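Local coordinates for sensor protein (Shewanella oneidensis, PDB 3LIC) that is a putative membrane-bound histidine kinase whose extracellular PDC-fold domain probably senses an external signal and passes it across the membrane, at residues L4-E7 with K8-Y11; N54-K57 with L58-V61; T60-T63 with N64-Q67; V258-P261 with K262-F266. All coordinates share one frame; numbering follows the deposited sequence. Where two conformers were deposited one is given.

Contact 1: L4-E7 with K8-Y11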
loop_
_atom_site.group_PDB
_atom_site.type_symbol
_atom_site.label_atom_id
_atom_site.label_comp_id
_atom_site.label_asym_id
_atom_site.label_seq_id
_atom_site.Cartn_x
_atom_site.Cartn_y
_atom_site.Cartn_z
ATOM N N LEU A 4 -17.179 23.144 24.019
ATOM C CA LEU A 4 -17.721 22.916 22.675
ATOM C C LEU A 4 -17.040 23.694 21.571
ATOM O O LEU A 4 -16.961 23.186 20.457
ATOM C CB LEU A 4 -19.232 23.154 22.580
ATOM C CG LEU A 4 -20.081 22.128 23.334
ATOM C CD1 LEU A 4 -21.550 22.446 23.093
ATOM C CD2 LEU A 4 -19.681 20.724 22.840
ATOM N N SER A 5 -16.567 24.912 21.820
ATOM C CA SER A 5 -15.881 25.587 20.756
ATOM C C SER A 5 -14.413 25.135 20.604
ATOM O O SER A 5 -13.904 25.127 19.518
ATOM C CB SER A 5 -15.998 27.113 20.841
ATOM O OG SER A 5 -15.156 27.550 21.863
ATOM N N ILE A 6 -13.763 24.721 21.671
ATOM C CA ILE A 6 -12.412 24.187 21.592
ATOM C C ILE A 6 -12.487 22.911 20.758
ATOM O O ILE A 6 -11.759 22.765 19.778
ATOM C CB ILE A 6 -11.830 23.922 22.995
ATOM C CG1 ILE A 6 -11.427 25.266 23.657
ATOM C CG2 ILE A 6 -10.639 23.002 22.943
ATOM C CD1 ILE A 6 -11.038 25.136 25.198
ATOM N N GLU A 7 -13.459 22.053 21.076
ATOM C CA GLU A 7 -13.689 20.832 20.304
ATOM C C GLU A 7 -13.997 21.042 18.810
ATOM O O GLU A 7 -13.506 20.308 17.974
ATOM C CB GLU A 7 -14.793 19.965 20.908
ATOM C CG GLU A 7 -14.972 18.664 20.138
ATOM C CD GLU A 7 -15.848 17.699 20.903
ATOM O OE1 GLU A 7 -17.084 17.937 20.939
ATOM O OE2 GLU A 7 -15.287 16.735 21.505
ATOM N N LYS A 8 -14.842 22.015 18.495
ATOM C CA LYS A 8 -15.124 22.282 17.126
ATOM C C LYS A 8 -13.830 22.732 16.364
ATOM O O LYS A 8 -13.633 22.372 15.203
ATOM C CB LYS A 8 -16.212 23.301 17.051
ATOM C CG LYS A 8 -16.561 23.761 15.690
ATOM C CD LYS A 8 -17.262 25.100 15.801
ATOM C CE LYS A 8 -17.091 25.934 14.495
ATOM N NZ LYS A 8 -18.379 25.960 13.747
ATOM N N ARG A 9 -12.945 23.480 17.025
ATOM C CA ARG A 9 -11.687 23.903 16.403
ATOM C C ARG A 9 -10.772 22.692 16.230
ATOM O O ARG A 9 -10.100 22.593 15.220
ATOM C CB ARG A 9 -10.960 24.946 17.275
ATOM C CG ARG A 9 -9.818 25.731 16.619
ATOM C CD ARG A 9 -9.440 26.935 17.564
ATOM N NE ARG A 9 -10.578 27.256 18.446
ATOM C CZ ARG A 9 -10.466 27.665 19.705
ATOM N NH1 ARG A 9 -9.272 27.842 20.224
ATOM N NH2 ARG A 9 -11.549 27.908 20.450
ATOM N N LEU A 10 -10.705 21.812 17.230
ATOM C CA LEU A 10 -9.911 20.606 17.133
ATOM C C LEU A 10 -10.316 19.759 15.930
ATOM O O LEU A 10 -9.445 19.219 15.218
ATOM C CB LEU A 10 -9.961 19.742 18.416
ATOM C CG LEU A 10 -9.314 20.405 19.642
ATOM C CD1 LEU A 10 -9.515 19.577 20.931
ATOM C CD2 LEU A 10 -7.786 20.739 19.378
ATOM N N TYR A 11 -11.624 19.609 15.710
ATOM C CA TYR A 11 -12.099 18.793 14.588
ATOM C C TYR A 11 -11.785 19.450 13.239
ATOM O O TYR A 11 -11.575 18.747 12.215
ATOM C CB TYR A 11 -13.595 18.507 14.684
ATOM C CG TYR A 11 -13.912 17.274 15.510
ATOM C CD1 TYR A 11 -13.263 16.044 15.260
ATOM C CD2 TYR A 11 -14.861 17.329 16.550
ATOM C CE1 TYR A 11 -13.549 14.934 16.032
ATOM C CE2 TYR A 11 -15.171 16.203 17.310
ATOM C CZ TYR A 11 -14.519 15.018 17.048
ATOM O OH TYR A 11 -14.833 13.920 17.778
#
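Four successive i to i+4 backbone bonds join L4-E7 to K8-Y11 within the long helix 2-46: K8 N to L4 O, R9 N to S5 O, L10 N to I6 O and Y11 N to E7 O. The L10 N to I6 O bond is 2.9 Å long. Side chains one turn apart lie over this backbone. E7 and Y11 run side by side in the same direction, with E7 CG 3.8 Å from Y11 CE2, and the carboxylate and ring planes are inclined by 41°. E7 sends CG opposite its own backbone N (chi1 -177°), which brings CG beside CD2 and CE2 of Y11. With an alanine in place of Y11, the CG methylene of E7 would probably lose its aromatic neighbour and the carboxylate would be freer to turn. On another face of the helix I6 CG2 meets L10 CD1 at 4.1 Å, a small apolar pair. R9 folds back at chi3 (-23°), and its guanidinium passes with one face over I6 CA. R9 NH2 also comes within 3.9 Å of S5 OG. Outside these segments I6 and L10 rest on F266 of helix 262-268, while Y11 reaches Q231 and S233 of strand 230-235. The arrangement is that of an amphipathic alpha-helical turn, here near the start of the long N-terminal helix that runs beside the globular part of PDC sensor domains.

Contact 2: N54-K57 with L58-V61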
loop_
_atom_site.group_PDB
_atom_site.type_symbol
_atom_site.label_atom_id
_atom_site.label_comp_id
_atom_site.label_asym_id
_atom_site.label_seq_id
_atom_site.Cartn_x
_atom_site.Cartn_y
_atom_site.Cartn_z
ATOM N N ASN A 54 16.693 -11.778 -19.903
ATOM C CA ASN A 54 18.049 -11.530 -19.622
ATOM C C ASN A 54 18.150 -10.909 -18.242
ATOM O O ASN A 54 17.802 -9.735 -18.064
ATOM C CB ASN A 54 18.658 -10.662 -20.720
ATOM C CG ASN A 54 20.074 -10.284 -20.407
ATOM O OD1 ASN A 54 20.464 -10.262 -19.248
ATOM N ND2 ASN A 54 20.860 -10.006 -21.417
ATOM N N PRO A 55 18.590 -11.713 -17.243
ATOM C CA PRO A 55 18.522 -11.195 -15.872
ATOM C C PRO A 55 19.403 -9.958 -15.642
ATOM O O PRO A 55 19.003 -9.097 -14.861
ATOM C CB PRO A 55 18.951 -12.397 -14.972
ATOM C CG PRO A 55 19.181 -13.560 -15.874
ATOM C CD PRO A 55 18.784 -13.183 -17.293
ATOM N N GLU A 56 20.571 -9.859 -16.304
ATOM C CA GLU A 56 21.411 -8.662 -16.114
ATOM C C GLU A 56 20.674 -7.425 -16.645
ATOM O O GLU A 56 20.737 -6.342 -16.060
ATOM C CB GLU A 56 22.775 -8.743 -16.855
ATOM C CG GLU A 56 24.061 -9.188 -16.115
ATOM C CD GLU A 56 24.165 -8.838 -14.617
ATOM O OE1 GLU A 56 24.618 -7.741 -14.233
ATOM O OE2 GLU A 56 23.855 -9.721 -13.809
ATOM N N LYS A 57 20.054 -7.557 -17.801
ATOM C CA LYS A 57 19.244 -6.442 -18.326
ATOM C C LYS A 57 18.033 -6.089 -17.426
ATOM O O LYS A 57 17.785 -4.907 -17.188
ATOM C CB LYS A 57 18.711 -6.718 -19.761
ATOM C CG LYS A 57 19.751 -6.550 -20.905
ATOM C CD LYS A 57 19.016 -6.789 -22.244
ATOM C CE LYS A 57 19.931 -7.354 -23.320
ATOM N NZ LYS A 57 21.219 -6.632 -23.343
ATOM N N LEU A 58 17.271 -7.066 -16.971
ATOM C CA LEU A 58 16.129 -6.735 -16.102
ATOM C C LEU A 58 16.579 -6.116 -14.774
ATOM O O LEU A 58 15.949 -5.157 -14.241
ATOM C CB LEU A 58 15.248 -7.948 -15.875
ATOM C CG LEU A 58 14.722 -8.568 -17.153
ATOM C CD1 LEU A 58 13.877 -9.813 -16.846
ATOM C CD2 LEU A 58 13.861 -7.622 -17.946
ATOM N N LYS A 59 17.710 -6.593 -14.274
ATOM C CA LYS A 59 18.270 -6.048 -13.047
ATOM C C LYS A 59 18.666 -4.600 -13.209
ATOM O O LYS A 59 18.383 -3.733 -12.354
ATOM C CB LYS A 59 19.520 -6.869 -12.643
ATOM C CG LYS A 59 20.316 -6.255 -11.500
ATOM C CD LYS A 59 21.202 -7.427 -10.886
ATOM C CE LYS A 59 22.213 -6.904 -9.907
ATOM N NZ LYS A 59 23.006 -5.951 -10.649
ATOM N N THR A 60 19.356 -4.313 -14.306
ATOM C CA THR A 60 19.624 -2.882 -14.659
ATOM C C THR A 60 18.337 -2.085 -14.792
ATOM O O THR A 60 18.186 -1.138 -14.111
ATOM C CB THR A 60 20.432 -2.785 -15.939
ATOM O OG1 THR A 60 21.546 -3.676 -15.792
ATOM C CG2 THR A 60 20.914 -1.361 -16.215
ATOM N N VAL A 61 17.399 -2.460 -15.645
ATOM C CA VAL A 61 16.090 -1.725 -15.708
ATOM C C VAL A 61 15.457 -1.416 -14.316
ATOM O O VAL A 61 15.140 -0.224 -13.997
ATOM C CB VAL A 61 15.025 -2.477 -16.595
ATOM C CG1 VAL A 61 13.628 -1.766 -16.499
ATOM C CG2 VAL A 61 15.487 -2.496 -18.023
#
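Helix 55-68 begins here, and L58 N, K59 N, T60 N and V61 N bond back to the carbonyls of N54, P55, E56 and K57 in regular i to i+4 order. The side chain of N54 caps this start: OD1 accepts from K57 N at 3.1 Å, the N-H pointing almost straight at the oxygen (173°). The donor stands well above the amide plane of N54, 65° out of it. N54 thus uses both its oxygens, since its backbone O takes L58 N at 2.9 Å. One turn on, T60 doubles the grip on E56 O. Its hydroxyl donates to that carbonyl at 2.8 Å between T60 OG1 and E56 O, while T60 N bonds to the same oxygen from the opposite face of the carbonyl plane. The hydroxyl gets there because OG1 lies beside the backbone N of T60 (chi1 -50°), turned back toward the preceding turn. V61 CG2 packs 3.4 Å from K57 O. E56 OE1 and K59 NZ stay 4.3 Å apart, too far for a salt bridge, though the opposite charges probably attract weakly. P55 and K59 lean on Y103 of strand 101-105, and L58 on I52 and F90. Together these contacts make a classical asparagine N-cap followed by a threonine bonded back to the main chain, at the start of a helix lying against the sheet of a PDC sensor domain.

Contact 3: T60-T63 with N64-Q67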
loop_
_atom_site.group_PDB
_atom_site.type_symbol
_atom_site.label_atom_id
_atom_site.label_comp_id
_atom_site.label_asym_id
_atom_site.label_seq_id
_atom_site.Cartn_x
_atom_site.Cartn_y
_atom_site.Cartn_z
ATOM N N THR A 60 19.356 -4.313 -14.306
ATOM C CA THR A 60 19.624 -2.882 -14.659
ATOM C C THR A 60 18.337 -2.085 -14.792
ATOM O O THR A 60 18.186 -1.138 -14.111
ATOM C CB THR A 60 20.432 -2.785 -15.939
ATOM O OG1 THR A 60 21.546 -3.676 -15.792
ATOM C CG2 THR A 60 20.914 -1.361 -16.215
ATOM N N VAL A 61 17.399 -2.460 -15.645
ATOM C CA VAL A 61 16.090 -1.725 -15.708
ATOM C C VAL A 61 15.457 -1.416 -14.316
ATOM O O VAL A 61 15.140 -0.224 -13.997
ATOM C CB VAL A 61 15.025 -2.477 -16.595
ATOM C CG1 VAL A 61 13.628 -1.766 -16.499
ATOM C CG2 VAL A 61 15.487 -2.496 -18.023
ATOM N N LEU A 62 15.294 -2.464 -13.505
ATOM C CA LEU A 62 14.611 -2.320 -12.239
ATOM C C LEU A 62 15.413 -1.501 -11.233
ATOM O O LEU A 62 14.812 -0.748 -10.449
ATOM C CB LEU A 62 14.272 -3.676 -11.605
ATOM C CG LEU A 62 13.316 -4.561 -12.390
ATOM C CD1 LEU A 62 13.220 -5.948 -11.828
ATOM C CD2 LEU A 62 11.946 -3.906 -12.391
ATOM N N THR A 63 16.750 -1.677 -11.207
ATOM C CA THR A 63 17.585 -0.807 -10.331
ATOM C C THR A 63 17.440 0.667 -10.609
ATOM O O THR A 63 17.211 1.473 -9.671
ATOM C CB THR A 63 19.096 -1.149 -10.404
ATOM O OG1 THR A 63 19.218 -2.505 -10.044
ATOM C CG2 THR A 63 19.918 -0.299 -9.375
ATOM N N ASN A 64 17.584 1.019 -11.887
ATOM C CA ASN A 64 17.456 2.426 -12.304
ATOM C C ASN A 64 16.085 3.002 -11.963
ATOM O O ASN A 64 15.934 4.162 -11.532
ATOM C CB ASN A 64 17.668 2.522 -13.820
ATOM C CG ASN A 64 19.083 2.221 -14.220
ATOM O OD1 ASN A 64 19.948 2.152 -13.364
ATOM N ND2 ASN A 64 19.333 2.028 -15.524
ATOM N N ARG A 65 15.059 2.185 -12.150
ATOM C CA ARG A 65 13.680 2.632 -11.850
ATOM C C ARG A 65 13.482 2.839 -10.372
ATOM O O ARG A 65 12.829 3.806 -9.957
ATOM C CB ARG A 65 12.671 1.639 -12.500
ATOM C CG ARG A 65 11.507 1.175 -11.624
ATOM C CD ARG A 65 10.452 0.269 -12.478
ATOM N NE ARG A 65 9.120 0.228 -11.911
ATOM C CZ ARG A 65 8.114 0.823 -12.508
ATOM N NH1 ARG A 65 8.350 1.424 -13.668
ATOM N NH2 ARG A 65 6.904 0.837 -11.967
ATOM N N ILE A 66 13.997 1.962 -9.522
ATOM C CA ILE A 66 13.826 2.190 -8.085
ATOM C C ILE A 66 14.729 3.375 -7.659
ATOM O O ILE A 66 14.338 4.288 -6.899
ATOM C CB ILE A 66 14.173 0.830 -7.334
ATOM C CG1 ILE A 66 12.995 -0.123 -7.593
ATOM C CG2 ILE A 66 14.413 0.976 -5.809
ATOM C CD1 ILE A 66 11.641 0.545 -7.181
ATOM N N GLN A 67 15.956 3.366 -8.178
ATOM C CA GLN A 67 16.894 4.433 -7.886
ATOM C C GLN A 67 16.321 5.812 -8.274
ATOM O O GLN A 67 16.448 6.790 -7.540
ATOM C CB GLN A 67 18.193 4.151 -8.635
ATOM C CG GLN A 67 19.400 4.844 -8.056
ATOM C CD GLN A 67 20.719 4.112 -8.428
ATOM O OE1 GLN A 67 21.701 4.210 -7.710
ATOM N NE2 GLN A 67 20.727 3.398 -9.537
#
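T63 points CG2 opposite its own backbone N (chi1 -58°), and CG2 of T60 takes the same position, so that both methyls are offered to the next turn. T60 CG2 meets N64 ND2 at 3.8 Å, and T63 CG2 meets Q67 NE2, also at 3.8 Å; in each pair the two side chains lie alongside, running the same way. These are contacts of a methyl with an amide nitrogen, van der Waals in kind. N64 turns CG beside its own backbone N, which lays the amide back over the T60 carbonyl, N64 CG being 3.5 Å from T60 O. Q67 CB sits 3.0 Å from T63 O, the carbonyl to which Q67 N bonds at 2.7 Å. The other backbone bonds of the turn are N64 N to T60 O, R65 N to V61 O and I66 N to L62 O. I66 CG1 closes on L62 O at 3.4 Å, and L62 CD2 is 4.4 Å from R65 CD, a loose approach. The hydroxyls look the other way along the helix: T63 OG1 bonds to K59 O, as T60 OG1 does to E56 O. Helix 55-68 lies between the six-stranded sheet and helix 2-46. L62 and I66 bear on strand 74-79, L62 and T63 reach V94 of strand 92-96, and I66 and Q67 touch F101 of strand 101-105, while R65 crosses to helix 2-46, where its NH1 bonds to N35 O and its side chain touches T36 and L39.

Contact 4: V258-P261 with K262-F266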
loop_
_atom_site.group_PDB
_atom_site.type_symbol
_atom_site.label_atom_id
_atom_site.label_comp_id
_atom_site.label_asym_id
_atom_site.label_seq_id
_atom_site.Cartn_x
_atom_site.Cartn_y
_atom_site.Cartn_z
ATOM N N VAL A 258 -6.960 10.228 10.694
ATOM C CA VAL A 258 -6.055 10.918 11.639
ATOM C C VAL A 258 -6.751 10.991 13.010
ATOM O O VAL A 258 -7.893 11.414 13.122
ATOM C CB VAL A 258 -5.738 12.361 11.174
ATOM C CG1 VAL A 258 -4.781 13.060 12.180
ATOM C CG2 VAL A 258 -5.146 12.357 9.728
HETATM N N MSE A 259 -6.071 10.555 14.047
HETATM C CA MSE A 259 -6.662 10.460 15.378
HETATM C C MSE A 259 -5.574 10.856 16.352
HETATM O O MSE A 259 -4.420 10.442 16.178
HETATM C CB MSE A 259 -7.120 9.042 15.651
HETATM C CG MSE A 259 -5.998 8.091 15.761
HETATM SE SE MSE A 259 -6.490 6.265 15.178
HETATM C CE MSE A 259 -5.778 6.380 13.378
ATOM N N VAL A 260 -5.926 11.670 17.356
ATOM C CA VAL A 260 -4.982 12.061 18.411
ATOM C C VAL A 260 -5.696 11.925 19.765
ATOM O O VAL A 260 -6.894 12.190 19.871
ATOM C CB VAL A 260 -4.501 13.512 18.194
ATOM C CG1 VAL A 260 -3.388 13.932 19.213
ATOM C CG2 VAL A 260 -4.054 13.725 16.741
ATOM N N PRO A 261 -4.991 11.447 20.795
ATOM C CA PRO A 261 -5.744 11.334 22.072
ATOM C C PRO A 261 -6.326 12.682 22.460
ATOM O O PRO A 261 -5.697 13.714 22.254
ATOM C CB PRO A 261 -4.701 10.898 23.082
ATOM C CG PRO A 261 -3.589 10.143 22.161
ATOM C CD PRO A 261 -3.607 10.904 20.857
ATOM N N LYS A 262 -7.555 12.670 22.966
ATOM C CA LYS A 262 -8.215 13.901 23.356
ATOM C C LYS A 262 -7.454 14.726 24.424
ATOM O O LYS A 262 -7.410 15.956 24.325
ATOM C CB LYS A 262 -9.643 13.594 23.856
ATOM C CG LYS A 262 -10.409 14.860 24.101
ATOM C CD LYS A 262 -11.884 14.566 24.358
ATOM C CE LYS A 262 -12.106 14.206 25.843
ATOM N NZ LYS A 262 -13.503 13.738 26.169
ATOM N N HIS A 263 -6.901 14.085 25.464
ATOM C CA HIS A 263 -6.166 14.802 26.539
ATOM C C HIS A 263 -5.102 15.701 25.939
ATOM O O HIS A 263 -4.939 16.878 26.293
ATOM C CB HIS A 263 -5.527 13.818 27.579
ATOM C CG HIS A 263 -4.601 12.763 27.009
ATOM N ND1 HIS A 263 -3.291 13.025 26.641
ATOM C CD2 HIS A 263 -4.766 11.421 26.855
ATOM C CE1 HIS A 263 -2.709 11.912 26.239
ATOM N NE2 HIS A 263 -3.579 10.923 26.357
ATOM N N GLU A 264 -4.370 15.093 25.012
ATOM C CA GLU A 264 -3.260 15.720 24.310
ATOM C C GLU A 264 -3.771 16.814 23.377
ATOM O O GLU A 264 -3.191 17.891 23.320
ATOM C CB GLU A 264 -2.476 14.656 23.507
ATOM C CG GLU A 264 -1.654 15.252 22.400
ATOM C CD GLU A 264 -0.851 14.217 21.562
ATOM O OE1 GLU A 264 -0.804 13.000 21.902
ATOM O OE2 GLU A 264 -0.237 14.677 20.576
ATOM N N LEU A 265 -4.848 16.565 22.642
ATOM C CA LEU A 265 -5.327 17.652 21.781
ATOM C C LEU A 265 -5.740 18.874 22.633
ATOM O O LEU A 265 -5.352 20.027 22.300
ATOM C CB LEU A 265 -6.466 17.221 20.846
ATOM C CG LEU A 265 -6.077 16.298 19.700
ATOM C CD1 LEU A 265 -7.345 15.793 18.990
ATOM C CD2 LEU A 265 -5.152 17.072 18.732
ATOM N N PHE A 266 -6.525 18.625 23.708
ATOM C CA PHE A 266 -6.893 19.723 24.650
ATOM C C PHE A 266 -5.667 20.376 25.318
ATOM O O PHE A 266 -5.529 21.584 25.297
ATOM C CB PHE A 266 -7.953 19.286 25.679
ATOM C CG PHE A 266 -9.339 19.169 25.091
ATOM C CD1 PHE A 266 -9.646 18.168 24.176
ATOM C CD2 PHE A 266 -10.341 20.093 25.417
ATOM C CE1 PHE A 266 -10.943 18.056 23.606
ATOM C CE2 PHE A 266 -11.661 19.979 24.840
ATOM C CZ PHE A 266 -11.948 18.976 23.936
#
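The contact is a strand-to-helix junction: strand 255-261 ends at P261, in the N-cap position, and helix 262-268 leaves with the segment axes at 83°, V260 packing against L265 where they part. V260 CB lies 3.5 Å from L265 CG, and the two side chains cross at about a right angle. L265 swings CG beside its own backbone N (chi1 -71°), which spreads both of its methyls over the valine. E264 reaches back across the same residue, its carboxylate carbon CD 3.5 Å from V260 CG1. E264 CG also lies across that methyl, and OE2 forms a salt bridge with R182. In the backbone, L265 N bonds to P261 O at 3.0 Å, the donor lying in the carbonyl plane. Strand 255-261 is the central strand of the five-stranded antiparallel sheet, paired with strands 183-186 and 241-248, so the turn joins the middle of that sheet to the last helix of the modelled chain. Were L265 an alanine, V260 would probably face a gap where CG and the two methyls now pack. In one of the two conformers of H263, P261 CB stands over a face of the ring, 3.8 Å from its centroid, 27° off the normal and offset toward the rim, so this CH-pi contact is tentative. P261 CD also comes within 3.7 Å of E264 OE1. L265 further touches L243 of strand 241-248, and the ring of F266 meets that of Y3 on helix 2-46.

From the N terminus, contact 1 lies near the start of helix 2-46. That helix runs the length of the molecule to the region of contacts 2 and 3, whose centres are 56 and 48 Å from that of contact 1, across the middle of the chain. Contacts 2 and 3 overlap at T60 and V61 on helix 55-68, beside the six-stranded sheet. Contact 4 comes last, ending the central strand of the five-stranded sheet, and returns to contact 1: F266 CE1 packs on L10 CD1 at 3.4 Å. The start of helix 2-46 thus packs on helix 262-268, the last modelled helix. Each contact is local, closing no long loop, and none nests within or crosses another.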